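Local structure of neck appendage protein (Bacillus phage GA-1, 3GUD) at residues Q27-K31 against D32-E36. The protein probably acts, through this C-terminal domain, as an intramolecular chaperone that helps the phage neck appendage trimer fold its triple beta-helix. Sequence-based numbering, arbitrary orientation.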
loop_
_atom_site.group_PDB
_atom_site.type_symbol
_atom_site.label_atom_id
_atom_site.label_comp_id
_atom_site.label_asym_id
_atom_site.label_seq_id
_atom_site.Cartn_x
_atom_site.Cartn_y
_atom_site.Cartn_z
ATOM N N GLN A 27 15.005 8.375 5.706
ATOM C CA GLN A 27 14.586 9.351 4.714
ATOM C C GLN A 27 15.786 9.568 3.812
ATOM O O GLN A 27 16.927 9.523 4.262
ATOM C CB GLN A 27 14.081 10.655 5.345
ATOM C CG GLN A 27 15.127 11.733 5.589
ATOM C CD GLN A 27 14.533 12.977 6.256
ATOM O OE1 GLN A 27 13.650 12.880 7.106
ATOM N NE2 GLN A 27 15.019 14.149 5.866
ATOM N N TYR A 28 15.518 9.750 2.526
ATOM C CA TYR A 28 16.564 9.843 1.508
ATOM C C TYR A 28 15.992 10.513 0.257
ATOM O O TYR A 28 14.781 10.688 0.127
ATOM C CB TYR A 28 17.091 8.442 1.154
ATOM C CG TYR A 28 15.975 7.447 0.895
ATOM C CD1 TYR A 28 15.400 7.322 -0.369
ATOM C CD2 TYR A 28 15.466 6.655 1.924
ATOM C CE1 TYR A 28 14.354 6.418 -0.601
ATOM C CE2 TYR A 28 14.429 5.753 1.702
ATOM C CZ TYR A 28 13.876 5.636 0.441
ATOM O OH TYR A 28 12.844 4.738 0.219
ATOM N N LYS A 29 16.859 10.894 -0.664
ATOM C CA LYS A 29 16.383 11.464 -1.911
ATOM C C LYS A 29 16.923 10.588 -3.023
ATOM O O LYS A 29 17.934 9.917 -2.840
ATOM C CB LYS A 29 16.825 12.929 -2.060
ATOM C CG LYS A 29 16.162 13.877 -1.066
ATOM C CD LYS A 29 16.309 15.359 -1.465
ATOM C CE LYS A 29 16.005 16.268 -0.276
ATOM N NZ LYS A 29 15.655 17.649 -0.657
ATOM N N PHE A 30 16.240 10.560 -4.158
ATOM C CA PHE A 30 16.683 9.735 -5.265
ATOM C C PHE A 30 17.763 10.477 -6.031
ATOM O O PHE A 30 17.574 11.630 -6.418
ATOM C CB PHE A 30 15.514 9.408 -6.201
ATOM C CG PHE A 30 14.635 8.272 -5.721
ATOM C CD1 PHE A 30 14.812 6.988 -6.215
ATOM C CD2 PHE A 30 13.626 8.491 -4.793
ATOM C CE1 PHE A 30 14.002 5.948 -5.782
ATOM C CE2 PHE A 30 12.811 7.454 -4.360
ATOM C CZ PHE A 30 12.999 6.186 -4.856
ATOM N N LYS A 31 18.895 9.819 -6.254
ATOM C CA LYS A 31 19.987 10.434 -7.004
ATOM C C LYS A 31 19.482 10.945 -8.353
ATOM O O LYS A 31 20.032 11.877 -8.939
ATOM C CB LYS A 31 21.144 9.443 -7.166
ATOM C CG LYS A 31 21.657 8.909 -5.822
ATOM C CD LYS A 31 23.011 8.217 -5.935
ATOM C CE LYS A 31 23.724 8.193 -4.592
ATOM N NZ LYS A 31 24.804 7.182 -4.570
ATOM N N ASP A 32 18.407 10.325 -8.813
ATOM C CA ASP A 32 17.723 10.679 -10.044
ATOM C C ASP A 32 17.267 12.126 -9.984
ATOM O O ASP A 32 17.718 12.986 -10.746
ATOM C CB ASP A 32 16.479 9.798 -10.143
ATOM C CG ASP A 32 16.259 9.269 -11.513
ATOM O OD1 ASP A 32 17.042 9.640 -12.406
ATOM O OD2 ASP A 32 15.312 8.476 -11.692
ATOM N N ALA A 33 16.343 12.359 -9.057
ATOM C CA ALA A 33 15.695 13.639 -8.878
ATOM C C ALA A 33 16.715 14.710 -8.522
ATOM O O ALA A 33 16.606 15.861 -8.946
ATOM C CB ALA A 33 14.639 13.523 -7.783
ATOM N N VAL A 34 17.719 14.325 -7.746
ATOM C CA VAL A 34 18.586 15.327 -7.159
ATOM C C VAL A 34 19.458 16.013 -8.198
ATOM O O VAL A 34 19.654 17.229 -8.148
ATOM C CB VAL A 34 19.435 14.770 -6.027
ATOM C CG1 VAL A 34 20.538 15.728 -5.725
ATOM C CG2 VAL A 34 18.585 14.572 -4.795
ATOM N N ASP A 35 19.971 15.248 -9.148
ATOM C CA ASP A 35 20.729 15.842 -10.237
ATOM C C ASP A 35 19.823 16.619 -11.180
ATOM O O ASP A 35 20.273 17.526 -11.874
ATOM C CB ASP A 35 21.528 14.768 -10.954
ATOM C CG ASP A 35 22.481 14.071 -10.018
ATOM O OD1 ASP A 35 22.860 14.716 -9.013
ATOM O OD2 ASP A 35 22.837 12.897 -10.262
ATOM N N GLU A 36 18.539 16.281 -11.167
ATOM C CA GLU A 36 17.533 17.025 -11.919
ATOM C C GLU A 36 17.179 18.376 -11.283
ATOM O O GLU A 36 17.287 19.413 -11.926
ATOM C CB GLU A 36 16.262 16.187 -12.097
ATOM C CG GLU A 36 16.152 15.497 -13.452
ATOM C CD GLU A 36 15.592 14.079 -13.350
ATOM O OE1 GLU A 36 15.160 13.684 -12.240
ATOM O OE2 GLU A 36 15.595 13.353 -14.375
#
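A strand-to-helix junction, with Phe30 at the N-cap position, turns strand 26-30 directly into the short helix 31-37; the axes of strand 27-30 and helix 32-36 make an angle of 62°. The first turn is closed by the backbone: Val34 N donates to Phe30 O at 3.0 Å, nearly along the C=O axis. The next bond, from Asp35 N to Lys31 O, is weak at 3.4 Å. Val34 also packs back on the strand. With CG1 anti to the backbone N (chi1 165°), its CG2 is left anti to the carbonyl carbon and reaches to 3.6 Å from Lys29 CB, and the two side chains cross at about a right angle. Beyond CG the lysine is extended, and its NZ forms a salt bridge with Glu39 and a hydrogen bond to Ala41 O, while Tyr43 makes a cation-pi contact. Gln27, Lys29 and Phe30 pair in an antiparallel ladder with a strand of the second subunit, another copy of this protein, which carries the sheet across the trimer interface. Phe30 directs its ring away from the helix, where it meets the ring of His44, and touches the first turn chiefly through CB, 4.1 Å from Asp32 CB. Val34 CG2 additionally lies 3.5 Å from Phe30 O.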